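Local structure of gamma-glutamyl phosphate reductase (Thermotoga maritima, 1O20) at residues 170-174 and 186-190; 37-41 and 176-182; 23-27 and 151-155. The protein probably catalyses the NADPH-dependent reduction of L-glutamyl phosphate to glutamate semialdehyde, the second step from glutamate towards proline. One frame throughout, in Å; residues are numbered along the deposited sequence.

Interaction 1 (170-174 and 186-190); sequences VSAIR and SVEFI
Val170 and Arg174, one turn apart on helix 163-177, lie against Phe189 and Val187 of strand 187-189, the two short axes running nearly antiparallel at 159° and 9.1 Å apart at closest approach. This is the return half of a beta-alpha-beta unit, in which the helix packs on the strand that follows it. The apolar part faces the helix directly. Val170 brings its CG2 methyl to the CB of Phe189 at 3.7 Å, meeting the root of the aromatic side chain and approaching the ring itself obliquely. Two residues earlier on the strand, Val187 receives CG2 of Ile173 over its fork, 3.9 Å from its own CG2, the two side chains crossing at about a right angle. Thr144 of helix 138-149 adjoins both Ile173 and Val187, which closes this patch.

The polar part works round the strand. Arg174 bends at chi3 (60°), turning its guanidinium from the helix surface to the border of the sheet, where NH1 donates twice. One bond, of 3.0 Å, runs from Arg174 NH1 to Val187 O and lies in the guanidinium plane. The other is a salt bridge of 3.1 Å from NH1 to Glu188 OE2. Glu188 starts from the opposite side of the strand and folds back at chi2, so that NH1 comes down on OE2 from above the carboxylate, whose plane is turned 71° from the guanidinium. A water closes the ring, accepting from Arg174 NH2 and donating to Glu188 OE2.

Strand 187-189 is outermost in its sheet within this chain, and the arginine takes Val187 O where a further strand might have. Two polar partners in one guanidinium plane fix the rotation of the group, and the positive charge probably favours an ionised Glu188.

Interaction 2 (37-41 and 176-182); sequences EKNKA and ALKETEI
A partly buried contact between a helix and the end of another joins Glu37, Lys40 and Ala41 of helix 35-51 to the last residues of helix 163-177 and the turn that leaves it. It lies towards the outside of the domain, with an apolar inner half and a polar outer one. On the inner side the small Ala41 is the focus: its CB meets Leu177 CD2 at 3.8 Å and Ile182 CG1 at 4.0 Å, while the CG2 methyl of Thr180 rests 3.8 Å from Ala41 CA. Ile182 also sends CD1 to within 3.9 Å of Glu37 CG, and Leu30 of helix 15-30 touches it as well.

Outwards, the decisive bond runs from the backbone N of Glu181 to Glu37 OE2, 3.0 Å long and fairly straight at 163°. The amide uses the anti side of that oxygen. Glu37 can reach it because its chain first runs out with CG anti to the backbone N (chi1 -159°), then bends at chi2. The two side chains of Glu37 and Glu181 cross at about a right angle, yet their carboxylates lie stacked and nearly parallel, with like charges 4.5 Å apart between Glu37 OE1 and Glu181 OE1. Such closeness may raise the proton affinity of either acid. Glu179, by contrast, turns its carboxylate to Lys44 of helix 35-51 in a salt bridge.

Thr180 shapes the turn that presents these groups. Its OG1 donates to Leu177 O at 2.8 Å and accepts from Ile182 N, so one hydroxyl ties both ends of the reversal. Leu177 O also takes the Thr180 amide, closing a type I turn. The arrangement is thus an ST turn following a type I beta turn, leading the chain from the helix of a beta-alpha-beta crossover towards its second strand.

Interaction 3 (23-27 and 151-155); sequences VREAW and GNTIL
Thr153 and Val23 share the central hydrogen bond of this contact, in which the threonine OG1 donates to the valine backbone O at 2.7 Å. The hydroxyl arrives well above the carbonyl plane, while the helical amide of Trp27 comes to the same oxygen from the opposite face, so Val23 O is gripped twice. A second, weak bond of 2.8 Å links Trp27 NE1 to Gly151 O, which sits at the edge of the indole; its angle of only 126° explains the weakness. Gly151 is the C-prime residue of the Schellman motif ending helix 138-149, and its positive phi suits glycine.

Van der Waals contacts fill in between. The CG2 methyl of Thr153 lies 3.7 Å from Trp27 CB and 4.1 Å from Ala26 CB, pressed against the helix turn. Val23, whose CG1 stands anti to its carbonyl carbon (chi1 -66°), lays that methyl 3.3 Å from Ile154 O. Replacing Thr153 with valine would probably leave Val23 O with its helical partner alone, the methyl that takes the hydroxyl's place offering it no proton.

In the fold, helix 15-30 lies across the start of strand 154-157, which is flanked by strands 129-132 and 187-189; Val23 also touches Glu188 of the latter, and Trp27 reaches Pro125 of strand 118-125.

Interactions 1 and 3 pack helices on one parallel sheet of the aldehyde dehydrogenase-like fold, while interaction 2 joins helix to turn beside it. The first two are buried and meet on neighbouring strands: Ser186 O and Glu188 N probably bond with Ile154, so helices 163-177 and 15-30 are anchored to the same piece of sheet. Interaction 2 lies further out, sharing helix 163-177 with interaction 1, where Leu177 packs on Val187. Chemistry follows position. The edge strand of interaction 1 is served by a charged arginine and a water, the largely buried interaction 3 by a neutral hydroxyl, with a weak indole bond at the partly exposed Trp27, and the turn of interaction 2 by a carboxylate holding a backbone amide.

Interaction 1 (170-174 and 186-190)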
loop_
_atom_site.group_PDB
_atom_site.type_symbol
_atom_site.label_atom_id
_atom_site.label_comp_id
_atom_site.label_asym_id
_atom_site.label_seq_id
_atom_site.Cartn_x
_atom_site.Cartn_y
_atom_site.Cartn_z
ATOM N N VAL A 170 10.355 -8.556 16.782
ATOM C CA VAL A 170 9.580 -7.785 17.770
ATOM C C VAL A 170 10.352 -7.684 19.083
ATOM O O VAL A 170 10.314 -6.646 19.750
ATOM C CB VAL A 170 8.165 -8.362 17.996
ATOM C CG1 VAL A 170 7.492 -7.738 19.261
ATOM C CG2 VAL A 170 7.290 -8.082 16.781
ATOM N N SER A 171 11.058 -8.743 19.433
ATOM C CA SER A 171 11.866 -8.735 20.624
ATOM C C SER A 171 12.955 -7.661 20.506
ATOM O O SER A 171 13.176 -6.909 21.441
ATOM C CB SER A 171 12.434 -10.134 20.892
ATOM O OG SER A 171 13.346 -10.116 21.976
ATOM N N ALA A 172 13.625 -7.582 19.361
ATOM C CA ALA A 172 14.634 -6.552 19.117
ATOM C C ALA A 172 14.066 -5.111 19.186
ATOM O O ALA A 172 14.670 -4.229 19.768
ATOM C CB ALA A 172 15.271 -6.792 17.837
ATOM N N ILE A 173 12.892 -4.900 18.583
ATOM C CA ILE A 173 12.205 -3.627 18.598
ATOM C C ILE A 173 11.944 -3.175 20.046
ATOM O O ILE A 173 12.233 -2.030 20.397
ATOM C CB ILE A 173 10.845 -3.728 17.810
ATOM C CG1 ILE A 173 11.096 -3.869 16.291
ATOM C CG2 ILE A 173 9.955 -2.538 18.172
ATOM C CD1 ILE A 173 9.838 -4.257 15.413
ATOM N N ARG A 174 11.395 -4.074 20.866
ATOM C CA ARG A 174 11.025 -3.729 22.269
ATOM C C ARG A 174 12.281 -3.485 23.138
ATOM O O ARG A 174 12.267 -2.695 24.073
ATOM C CB ARG A 174 10.161 -4.834 22.860
ATOM C CG ARG A 174 8.788 -4.882 22.260
ATOM C CD ARG A 174 8.015 -6.142 22.595
ATOM N NE ARG A 174 7.792 -6.345 24.031
ATOM C CZ ARG A 174 6.712 -6.009 24.705
ATOM N NH1 ARG A 174 5.723 -5.350 24.146
ATOM N NH2 ARG A 174 6.635 -6.297 25.997
ATOM N N SER A 186 4.189 -0.067 23.307
ATOM C CA SER A 186 3.835 0.586 22.049
ATOM C C SER A 186 3.812 -0.392 20.865
ATOM O O SER A 186 3.187 -0.130 19.864
ATOM C CB SER A 186 4.853 1.681 21.749
ATOM O OG SER A 186 4.770 2.718 22.704
ATOM N N VAL A 187 4.506 -1.522 21.012
ATOM C CA VAL A 187 4.555 -2.554 19.973
ATOM C C VAL A 187 4.220 -3.887 20.625
ATOM O O VAL A 187 4.994 -4.398 21.403
ATOM C CB VAL A 187 5.911 -2.621 19.324
ATOM C CG1 VAL A 187 5.969 -3.685 18.260
ATOM C CG2 VAL A 187 6.248 -1.289 18.673
ATOM N N GLU A 188 3.058 -4.437 20.314
ATOM C CA GLU A 188 2.673 -5.729 20.819
ATOM C C GLU A 188 2.440 -6.622 19.622
ATOM O O GLU A 188 2.063 -6.149 18.561
ATOM C CB GLU A 188 1.411 -5.634 21.670
ATOM C CG GLU A 188 1.561 -4.821 22.941
ATOM C CD GLU A 188 2.305 -5.554 24.060
ATOM O OE1 GLU A 188 2.437 -6.811 24.034
ATOM O OE2 GLU A 188 2.800 -4.855 24.958
ATOM N N PHE A 189 2.624 -7.927 19.822
ATOM C CA PHE A 189 2.655 -8.898 18.736
ATOM C C PHE A 189 1.899 -10.158 19.144
ATOM O O PHE A 189 2.192 -10.778 20.165
ATOM C CB PHE A 189 4.100 -9.214 18.344
ATOM C CG PHE A 189 4.233 -10.377 17.390
ATOM C CD1 PHE A 189 3.944 -10.223 16.066
ATOM C CD2 PHE A 189 4.655 -11.620 17.839
ATOM C CE1 PHE A 189 4.086 -11.289 15.178
ATOM C CE2 PHE A 189 4.793 -12.693 16.962
ATOM C CZ PHE A 189 4.516 -12.522 15.635
ATOM N N ILE A 190 0.896 -10.503 18.359
ATOM C CA ILE A 190 0.028 -11.647 18.656
ATOM C C ILE A 190 0.768 -12.926 18.192
ATOM O O ILE A 190 1.026 -13.070 17.011
ATOM C CB ILE A 190 -1.311 -11.525 17.878
ATOM C CG1 ILE A 190 -2.106 -10.282 18.273
ATOM C CG2 ILE A 190 -2.149 -12.778 18.021
ATOM C CD1 ILE A 190 -2.357 -10.128 19.723
HETATM O O HOH W 1 4.143 -5.494 27.304
#

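Interaction 2 (37-41 and 176-182)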
loop_
_atom_site.group_PDB
_atom_site.type_symbol
_atom_site.label_atom_id
_atom_site.label_comp_id
_atom_site.label_asym_id
_atom_site.label_seq_id
_atom_site.Cartn_x
_atom_site.Cartn_y
_atom_site.Cartn_z
ATOM N N GLU A 37 12.315 12.082 20.593
ATOM C CA GLU A 37 12.174 10.811 21.302
ATOM C C GLU A 37 11.733 9.665 20.368
ATOM O O GLU A 37 12.270 8.564 20.461
ATOM C CB GLU A 37 11.219 10.947 22.507
ATOM C CG GLU A 37 11.387 9.867 23.571
ATOM C CD GLU A 37 12.731 9.904 24.277
ATOM O OE1 GLU A 37 13.385 10.973 24.297
ATOM O OE2 GLU A 37 13.151 8.846 24.780
ATOM N N LYS A 38 10.824 9.931 19.427
ATOM C CA LYS A 38 10.351 8.904 18.512
ATOM C C LYS A 38 11.489 8.507 17.536
ATOM O O LYS A 38 11.683 7.328 17.273
ATOM C CB LYS A 38 9.059 9.321 17.764
ATOM C CG LYS A 38 7.880 9.737 18.684
ATOM C CD LYS A 38 6.595 10.096 17.915
ATOM C CE LYS A 38 6.675 11.436 17.196
ATOM N NZ LYS A 38 5.448 11.844 16.517
ATOM N N ASN A 39 12.232 9.476 17.026
ATOM C CA ASN A 39 13.409 9.242 16.190
ATOM C C ASN A 39 14.513 8.450 16.939
ATOM O O ASN A 39 15.198 7.611 16.346
ATOM C CB ASN A 39 14.030 10.542 15.718
ATOM C CG ASN A 39 13.268 11.204 14.602
ATOM O OD1 ASN A 39 12.356 10.608 13.987
ATOM N ND2 ASN A 39 13.628 12.481 14.328
ATOM N N LYS A 40 14.698 8.743 18.208
ATOM C CA LYS A 40 15.652 8.014 19.062
ATOM C C LYS A 40 15.240 6.526 19.156
ATOM O O LYS A 40 16.081 5.635 18.959
ATOM C CB LYS A 40 15.693 8.603 20.464
ATOM C CG LYS A 40 16.866 8.145 21.320
ATOM C CD LYS A 40 16.702 8.584 22.766
ATOM C CE LYS A 40 17.669 7.787 23.701
ATOM N NZ LYS A 40 17.717 8.318 25.097
ATOM N N ALA A 41 13.953 6.277 19.404
ATOM C CA ALA A 41 13.398 4.911 19.419
ATOM C C ALA A 41 13.639 4.173 18.092
ATOM O O ALA A 41 14.044 3.023 18.116
ATOM C CB ALA A 41 11.941 4.910 19.749
ATOM N N ALA A 176 14.862 -2.039 21.998
ATOM C CA ALA A 176 15.190 -0.659 21.678
ATOM C C ALA A 176 14.287 0.296 22.435
ATOM O O ALA A 176 14.764 1.283 22.960
ATOM C CB ALA A 176 15.098 -0.403 20.215
ATOM N N LEU A 177 12.993 0.021 22.461
ATOM C CA LEU A 177 12.012 0.927 23.062
ATOM C C LEU A 177 12.300 1.111 24.542
ATOM O O LEU A 177 12.127 2.199 25.095
ATOM C CB LEU A 177 10.570 0.377 22.898
ATOM C CG LEU A 177 9.984 0.378 21.480
ATOM C CD1 LEU A 177 8.537 -0.020 21.499
ATOM C CD2 LEU A 177 10.139 1.709 20.858
ATOM N N LYS A 178 12.714 0.025 25.173
ATOM C CA LYS A 178 13.057 0.007 26.592
ATOM C C LYS A 178 14.185 1.006 26.943
ATOM O O LYS A 178 14.317 1.372 28.080
ATOM C CB LYS A 178 13.521 -1.395 27.016
ATOM C CG LYS A 178 12.521 -2.194 27.847
ATOM C CD LYS A 178 13.168 -2.755 29.133
ATOM C CE LYS A 178 13.994 -4.021 28.901
ATOM N NZ LYS A 178 13.921 -4.961 30.106
ATOM N N GLU A 179 14.992 1.418 25.977
ATOM C CA GLU A 179 16.054 2.383 26.228
ATOM C C GLU A 179 15.610 3.809 25.969
ATOM O O GLU A 179 16.441 4.706 25.933
ATOM C CB GLU A 179 17.257 2.051 25.348
ATOM C CG GLU A 179 18.004 0.787 25.791
ATOM C CD GLU A 179 19.088 0.349 24.837
ATOM O OE1 GLU A 179 19.415 1.112 23.889
ATOM O OE2 GLU A 179 19.620 -0.773 25.033
ATOM N N THR A 180 14.309 4.012 25.771
ATOM C CA THR A 180 13.732 5.325 25.612
ATOM C C THR A 180 12.540 5.516 26.568
ATOM O O THR A 180 12.208 4.629 27.362
ATOM C CB THR A 180 13.231 5.520 24.147
ATOM O OG1 THR A 180 12.035 4.749 23.936
ATOM C CG2 THR A 180 14.203 4.930 23.159
ATOM N N GLU A 181 11.854 6.641 26.387
ATOM C CA GLU A 181 10.646 6.965 27.129
ATOM C C GLU A 181 9.397 6.449 26.412
ATOM O O GLU A 181 8.305 6.620 26.893
ATOM C CB GLU A 181 10.523 8.482 27.303
ATOM C CG GLU A 181 11.522 9.055 28.304
ATOM C CD GLU A 181 11.538 10.588 28.347
ATOM O OE1 GLU A 181 10.580 11.252 27.817
ATOM O OE2 GLU A 181 12.542 11.128 28.913
ATOM N N ILE A 182 9.572 5.899 25.217
ATOM C CA ILE A 182 8.446 5.332 24.482
ATOM C C ILE A 182 8.235 3.961 25.083
ATOM O O ILE A 182 9.166 3.156 25.060
ATOM C CB ILE A 182 8.790 5.181 22.978
ATOM C CG1 ILE A 182 9.330 6.459 22.336
ATOM C CG2 ILE A 182 7.619 4.634 22.220
ATOM C CD1 ILE A 182 8.436 7.582 22.290
#

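Interaction 3 (23-27 and 151-155)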
loop_
_atom_site.group_PDB
_atom_site.type_symbol
_atom_site.label_atom_id
_atom_site.label_comp_id
_atom_site.label_asym_id
_atom_site.label_seq_id
_atom_site.Cartn_x
_atom_site.Cartn_y
_atom_site.Cartn_z
ATOM N N VAL A 23 -1.550 -1.683 24.033
ATOM C CA VAL A 23 -1.188 -0.696 23.007
ATOM C C VAL A 23 -2.000 0.581 23.154
ATOM O O VAL A 23 -1.523 1.651 22.829
ATOM C CB VAL A 23 -1.232 -1.188 21.544
ATOM C CG1 VAL A 23 -0.157 -2.280 21.288
ATOM C CG2 VAL A 23 -2.615 -1.598 21.132
ATOM N N ARG A 24 -3.220 0.454 23.622
ATOM C CA ARG A 24 -4.069 1.597 23.883
ATOM C C ARG A 24 -3.521 2.420 25.037
ATOM O O ARG A 24 -3.427 3.616 24.932
ATOM C CB ARG A 24 -5.516 1.151 24.140
ATOM C CG ARG A 24 -6.519 2.349 24.372
ATOM C CD ARG A 24 -6.556 3.327 23.167
ATOM N NE ARG A 24 -7.331 4.554 23.452
ATOM C CZ ARG A 24 -6.952 5.549 24.269
ATOM N NH1 ARG A 24 -5.774 5.555 24.914
ATOM N NH2 ARG A 24 -7.770 6.566 24.435
ATOM N N GLU A 25 -3.081 1.787 26.120
ATOM C CA GLU A 25 -2.524 2.533 27.256
ATOM C C GLU A 25 -1.233 3.193 26.844
ATOM O O GLU A 25 -0.986 4.324 27.214
ATOM C CB GLU A 25 -2.239 1.622 28.474
ATOM C CG GLU A 25 -3.442 1.256 29.308
ATOM C CD GLU A 25 -3.207 0.018 30.208
ATOM O OE1 GLU A 25 -2.047 -0.496 30.274
ATOM O OE2 GLU A 25 -4.205 -0.461 30.828
ATOM N N ALA A 26 -0.380 2.490 26.113
ATOM C CA ALA A 26 0.919 3.042 25.700
ATOM C C ALA A 26 0.759 4.243 24.788
ATOM O O ALA A 26 1.562 5.178 24.811
ATOM C CB ALA A 26 1.764 1.970 24.999
ATOM N N TRP A 27 -0.301 4.212 23.979
ATOM C CA TRP A 27 -0.615 5.302 23.075
ATOM C C TRP A 27 -0.748 6.642 23.813
ATOM O O TRP A 27 -0.373 7.678 23.279
ATOM C CB TRP A 27 -1.910 5.024 22.282
ATOM C CG TRP A 27 -2.129 6.062 21.244
ATOM C CD1 TRP A 27 -1.252 6.430 20.266
ATOM C CD2 TRP A 27 -3.240 6.927 21.124
ATOM N NE1 TRP A 27 -1.760 7.486 19.547
ATOM C CE2 TRP A 27 -2.986 7.803 20.047
ATOM C CE3 TRP A 27 -4.431 7.090 21.841
ATOM C CZ2 TRP A 27 -3.888 8.812 19.656
ATOM C CZ3 TRP A 27 -5.331 8.082 21.424
ATOM C CH2 TRP A 27 -5.051 8.900 20.336
ATOM N N GLY A 151 3.239 8.803 15.856
ATOM C CA GLY A 151 2.613 8.848 17.150
ATOM C C GLY A 151 1.545 7.807 17.418
ATOM O O GLY A 151 0.754 7.935 18.371
ATOM N N ASN A 152 1.526 6.755 16.620
ATOM C CA ASN A 152 0.589 5.655 16.809
ATOM C C ASN A 152 1.203 4.368 17.387
ATOM O O ASN A 152 2.257 3.942 16.972
ATOM C CB ASN A 152 -0.047 5.348 15.444
ATOM C CG ASN A 152 -0.711 6.567 14.821
ATOM O OD1 ASN A 152 -1.604 7.159 15.422
ATOM N ND2 ASN A 152 -0.244 6.975 13.677
ATOM N N THR A 153 0.544 3.729 18.348
ATOM C CA THR A 153 1.003 2.407 18.750
ATOM C C THR A 153 0.551 1.373 17.698
ATOM O O THR A 153 -0.256 1.672 16.799
ATOM C CB THR A 153 0.532 2.041 20.141
ATOM O OG1 THR A 153 -0.900 2.109 20.190
ATOM C CG2 THR A 153 1.009 3.036 21.163
ATOM N N ILE A 154 1.069 0.168 17.839
ATOM C CA ILE A 154 0.787 -0.916 16.908
ATOM C C ILE A 154 0.638 -2.300 17.529
ATOM O O ILE A 154 1.426 -2.762 18.388
ATOM C CB ILE A 154 1.862 -0.894 15.788
ATOM C CG1 ILE A 154 1.494 -1.806 14.624
ATOM C CG2 ILE A 154 3.187 -1.311 16.331
ATOM C CD1 ILE A 154 2.524 -1.692 13.490
ATOM N N LEU A 155 -0.384 -2.974 17.050
ATOM C CA LEU A 155 -0.661 -4.349 17.377
ATOM C C LEU A 155 -0.460 -5.188 16.123
ATOM O O LEU A 155 -1.150 -5.043 15.164
ATOM C CB LEU A 155 -2.096 -4.480 17.869
ATOM C CG LEU A 155 -2.501 -5.885 18.298
ATOM C CD1 LEU A 155 -1.593 -6.419 19.412
ATOM C CD2 LEU A 155 -3.926 -5.905 18.767
#